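Long-range contacts in formate oxidase (Aspergillus oryzae, PDB 5ZU2), which probably oxidises formate with the help of an FAD cofactor, as a member of the GMC oxidoreductase family: residues 105-110 / 385-390; 67-72 / 444-449. The protein carries 1 engineered substitution. One frame throughout, in Å; residues are numbered along the deposited sequence.

Interaction 1: residues 105-110 / 385-390; sequences HKATFD and SPLGQP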
# COMPACT_ATOMS: atom_id res chain seq x y z
N HIS A 105 -2.45 -4.13 -13.51
CA HIS A 105 -2.52 -4.40 -14.94
C HIS A 105 -2.03 -5.81 -15.25
O HIS A 105 -1.06 -6.29 -14.66
CB HIS A 105 -1.69 -3.35 -15.68
CG HIS A 105 -1.93 -3.32 -17.15
ND1 HIS A 105 -1.43 -4.28 -18.00
CD2 HIS A 105 -2.63 -2.45 -17.92
CE1 HIS A 105 -1.80 -3.99 -19.24
NE2 HIS A 105 -2.53 -2.89 -19.22
N LYS A 106 -2.73 -6.48 -16.17
CA LYS A 106 -2.43 -7.89 -16.47
C LYS A 106 -1.00 -8.07 -16.98
O LYS A 106 -0.30 -9.01 -16.58
CB LYS A 106 -3.46 -8.43 -17.46
CG LYS A 106 -3.16 -9.79 -18.09
CD LYS A 106 -4.34 -10.22 -19.01
CE LYS A 106 -4.04 -11.46 -19.89
NZ LYS A 106 -2.60 -11.80 -19.96
N ALA A 107 -0.54 -7.18 -17.85
CA ALA A 107 0.81 -7.34 -18.37
C ALA A 107 1.84 -7.32 -17.25
O ALA A 107 2.84 -8.04 -17.30
CB ALA A 107 1.10 -6.24 -19.39
N THR A 108 1.61 -6.50 -16.22
CA THR A 108 2.56 -6.41 -15.12
C THR A 108 2.61 -7.71 -14.33
O THR A 108 3.69 -8.26 -14.08
CB THR A 108 2.18 -5.23 -14.22
OG1 THR A 108 2.36 -4.00 -14.95
CG2 THR A 108 3.05 -5.21 -12.96
N PHE A 109 1.44 -8.21 -13.91
CA PHE A 109 1.40 -9.47 -13.18
C PHE A 109 1.93 -10.63 -14.02
O PHE A 109 2.59 -11.52 -13.49
CB PHE A 109 -0.03 -9.74 -12.73
CG PHE A 109 -0.44 -8.96 -11.51
CD1 PHE A 109 -0.09 -9.42 -10.24
CD2 PHE A 109 -1.19 -7.79 -11.64
CE1 PHE A 109 -0.49 -8.72 -9.10
CE2 PHE A 109 -1.59 -7.08 -10.51
CZ PHE A 109 -1.24 -7.55 -9.24
N ASP A 110 1.68 -10.62 -15.32
CA ASP A 110 2.20 -11.70 -16.15
C ASP A 110 3.72 -11.78 -16.05
O ASP A 110 4.29 -12.88 -16.11
CB ASP A 110 1.77 -11.52 -17.61
CG ASP A 110 0.37 -12.07 -17.88
OD1 ASP A 110 -0.19 -12.77 -17.01
OD2 ASP A 110 -0.16 -11.83 -18.99
N SER A 385 6.31 1.93 -19.33
CA SER A 385 5.23 0.95 -19.50
C SER A 385 5.27 0.36 -20.90
O SER A 385 4.42 0.67 -21.74
CB SER A 385 3.89 1.61 -19.22
OG SER A 385 3.90 2.21 -17.96
N PRO A 386 6.26 -0.50 -21.19
CA PRO A 386 6.40 -1.01 -22.56
C PRO A 386 5.24 -1.89 -23.01
O PRO A 386 5.09 -2.11 -24.22
CB PRO A 386 7.72 -1.79 -22.52
CG PRO A 386 7.87 -2.21 -21.04
CD PRO A 386 7.26 -1.07 -20.26
N LEU A 387 4.42 -2.40 -22.10
CA LEU A 387 3.32 -3.29 -22.42
C LEU A 387 1.96 -2.61 -22.27
O LEU A 387 0.96 -3.27 -21.99
CB LEU A 387 3.37 -4.56 -21.56
CG LEU A 387 4.71 -5.29 -21.46
CD1 LEU A 387 4.61 -6.52 -20.58
CD2 LEU A 387 5.23 -5.68 -22.85
N GLY A 388 1.92 -1.29 -22.40
CA GLY A 388 0.65 -0.60 -22.45
C GLY A 388 -0.01 -0.29 -21.13
O GLY A 388 -1.17 0.16 -21.12
N GLN A 389 0.67 -0.50 -20.00
CA GLN A 389 0.08 -0.21 -18.71
C GLN A 389 0.05 1.31 -18.46
O GLN A 389 0.63 2.10 -19.20
CB GLN A 389 0.80 -1.02 -17.62
CG GLN A 389 2.27 -0.95 -17.64
CD GLN A 389 2.93 -2.08 -18.41
OE1 GLN A 389 3.26 -1.93 -19.59
NE2 GLN A 389 3.21 -3.19 -17.73
N PRO A 390 -0.68 1.76 -17.43
CA PRO A 390 -0.71 3.19 -17.15
C PRO A 390 0.66 3.75 -16.80
O PRO A 390 1.63 3.02 -16.57
CB PRO A 390 -1.65 3.30 -15.94
CG PRO A 390 -2.34 2.02 -15.83
CD PRO A 390 -1.46 0.99 -16.44

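Interaction 2: residues 67-72 / 444-449; sequences YKTTMV and PNINLN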
# COMPACT_ATOMS: atom_id res chain seq x y z
N TYR A 67 8.10 5.82 10.90
CA TYR A 67 9.51 5.60 10.56
C TYR A 67 10.14 6.86 9.99
O TYR A 67 9.51 7.62 9.25
CB TYR A 67 9.66 4.47 9.53
CG TYR A 67 9.25 3.11 10.04
CD1 TYR A 67 9.86 2.55 11.15
CD2 TYR A 67 8.27 2.38 9.39
CE1 TYR A 67 9.48 1.30 11.62
CE2 TYR A 67 7.89 1.13 9.85
CZ TYR A 67 8.50 0.59 10.96
OH TYR A 67 8.12 -0.64 11.43
N LYS A 68 11.41 7.07 10.31
CA LYS A 68 12.25 7.93 9.48
C LYS A 68 12.59 7.18 8.20
O LYS A 68 12.85 5.98 8.23
CB LYS A 68 13.54 8.29 10.21
CG LYS A 68 13.36 9.15 11.46
CD LYS A 68 14.70 9.40 12.11
CE LYS A 68 14.58 10.46 13.19
NZ LYS A 68 15.87 10.55 13.91
N THR A 69 12.55 7.89 7.07
CA THR A 69 12.86 7.28 5.79
C THR A 69 13.54 8.28 4.87
O THR A 69 13.06 9.41 4.74
CB THR A 69 11.59 6.74 5.13
OG1 THR A 69 11.11 5.62 5.89
CG2 THR A 69 11.87 6.29 3.72
N THR A 70 14.62 7.86 4.22
CA THR A 70 15.24 8.63 3.14
C THR A 70 14.38 8.49 1.88
O THR A 70 14.23 7.37 1.35
CB THR A 70 16.67 8.15 2.83
OG1 THR A 70 17.53 8.32 3.95
CG2 THR A 70 17.24 8.92 1.67
N MET A 71 13.82 9.60 1.40
CA MET A 71 12.93 9.60 0.24
C MET A 71 13.71 9.54 -1.07
O MET A 71 13.33 8.80 -1.98
CB MET A 71 12.05 10.85 0.24
CG MET A 71 11.12 10.98 1.44
SD MET A 71 9.70 9.84 1.40
CE MET A 71 9.91 9.07 2.97
N VAL A 72 14.74 10.36 -1.20
CA VAL A 72 15.59 10.35 -2.38
C VAL A 72 17.03 10.50 -1.92
O VAL A 72 17.30 11.19 -0.93
CB VAL A 72 15.20 11.41 -3.45
CG1 VAL A 72 13.88 12.12 -3.13
CG2 VAL A 72 16.35 12.36 -3.76
N PRO A 444 14.61 -0.17 11.21
CA PRO A 444 15.64 -0.36 10.20
C PRO A 444 15.88 0.96 9.48
O PRO A 444 15.06 1.88 9.52
CB PRO A 444 15.02 -1.41 9.27
CG PRO A 444 13.52 -1.18 9.40
CD PRO A 444 13.32 -0.78 10.84
N ASN A 445 17.04 1.06 8.85
CA ASN A 445 17.31 2.21 8.00
C ASN A 445 16.67 1.95 6.63
O ASN A 445 16.67 0.82 6.14
CB ASN A 445 18.81 2.50 7.95
CG ASN A 445 19.36 2.79 9.37
OD1 ASN A 445 18.61 3.19 10.26
ND2 ASN A 445 20.65 2.57 9.58
N ILE A 446 15.98 2.97 6.11
CA ILE A 446 15.09 2.83 4.96
C ILE A 446 15.43 3.90 3.93
O ILE A 446 15.39 5.10 4.24
CB ILE A 446 13.60 2.95 5.35
CG1 ILE A 446 13.25 1.98 6.48
CG2 ILE A 446 12.73 2.68 4.13
CD1 ILE A 446 11.84 2.15 7.04
N ASN A 447 15.74 3.47 2.71
CA ASN A 447 16.02 4.37 1.60
C ASN A 447 15.12 3.98 0.43
O ASN A 447 15.28 2.89 -0.13
CB ASN A 447 17.50 4.28 1.23
CG ASN A 447 17.83 5.02 -0.04
OD1 ASN A 447 17.13 5.93 -0.49
ND2 ASN A 447 18.92 4.61 -0.66
N LEU A 448 14.16 4.85 0.08
CA LEU A 448 13.27 4.54 -1.04
C LEU A 448 13.92 4.76 -2.40
O LEU A 448 13.46 4.20 -3.39
CB LEU A 448 11.99 5.37 -0.94
CG LEU A 448 11.13 5.02 0.27
CD1 LEU A 448 9.99 6.01 0.52
CD2 LEU A 448 10.64 3.57 0.14
N ASN A 449 14.97 5.58 -2.46
CA ASN A 449 15.72 5.82 -3.69
C ASN A 449 14.81 6.29 -4.82
O ASN A 449 14.97 5.90 -5.98
CB ASN A 449 16.49 4.58 -4.10
CG ASN A 449 17.61 4.89 -5.07
OD1 ASN A 449 18.19 5.97 -5.02
ND2 ASN A 449 17.95 3.93 -5.93
O HOH W 1 15.59 5.44 7.48
O HOH W 2 17.51 6.62 6.02

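Interaction 1: residues 105-110 / 385-390
Thr-108 OG1, gripped by two partners, ties helix 106-110 to the loop that runs into strand 392-397. Gln-389 NE2 donates to Thr-108 OG1 over 3.0 Å in a nearly straight bond, 164° at the hydrogen and in the plane of the amide, while Asp-551 OD1 hydrogen-bonds the same oxygen. The other end of the amide turns back on its own loop: Gln-389 OE1 accepts at 2.8 Å from Leu-387 N, within the type I turn from Ser-385 to Gly-388. With both ends engaged, the amide is fixed in rotation. Gln-389 CG sits between the backbone N and the carbonyl carbon (chi1 49°), and the chain then bends at chi2 to bring the amide to Thr-108. Gln-389 CB rests over one face of the His-105 imidazole in a CH-pi contact, 3.8 Å from the ring centroid. That ring is held in turn by the helix it caps, His-105 ND1 accepting from Ala-107 N at 3.0 Å as the N-cap. Alongside, Ala-107 CB meets Leu-387 CB at 3.6 Å, a small apolar patch next to the polar network. Since ND1 serves as an acceptor, a neutral His-105 would probably carry its proton on NE2.

Interaction 2: residues 67-72 / 444-449
Thr-70 is joined to the facing strand through both sides of its peptide backbone: Thr-70 N donates to Ile-446 O at 2.9 Å, and Leu-448 N returns a bond to Thr-70 O at 2.8 Å. The two bonds straddle Asn-447, whose CA also approaches Thr-70 O in a CA-H...O contact, and together they make a single parallel bridge between strands inclined at 27°. Side chains pack around it. With CG1 anti to the carbonyl carbon (chi1 -54°), the Ile-446 chain is directed so that Ile-446 CD1 reaches Tyr-67 CB at 4.0 Å, while Ile-446 CG2 abuts Thr-69 CG2 at 3.7 Å. The same threonine methyl leans on Leu-448 CD1, which Met-71 CE meets from a side chain lying alongside. On the N-terminal side of the bridge, water 1 spans the strands, accepting from Ile-446 N and donating to Lys-68 O. Water 2 links Ile-446 O with Thr-70 OG1. Further out, Asn-84 holds Thr-69 OG1, Glu-270 holds the phenol of Tyr-67, and an Asx turn from Asn-447 OD1 to Asn-449 N shapes the chain leaving the bridge. Strand 67-74 pairs antiparallel with 77-81, and 445-447 borders the sheet it forms with 431-434 and 302-304, so the bridge couples two sheets, with Phe-269 of helix 267-277 touching Ile-446.

How the interactions relate
The two contacts show how sequence-distant parts of one chain are joined at different depths of a fold. Interaction 2 is buried and close to the flavin: the side chain of Tyr-67 comes within about 5 Å of FAD, and its ring meets that of Trp-65, which like Glu-270 is an FAD-binding residue. Interaction 1 is partly exposed, the side chain of Thr-108 lying about 14 Å from the cofactor. The centres of interactions 1 and 2 are 27 Å apart and the nearest atoms of interactions 1 and 2 about 16 Å apart, so they do not touch. Both segments of interaction 1 fall between those of interaction 2 in sequence, and interaction 2 joins the amino-terminal and carboxy-terminal GMC family regions beside the cofactor.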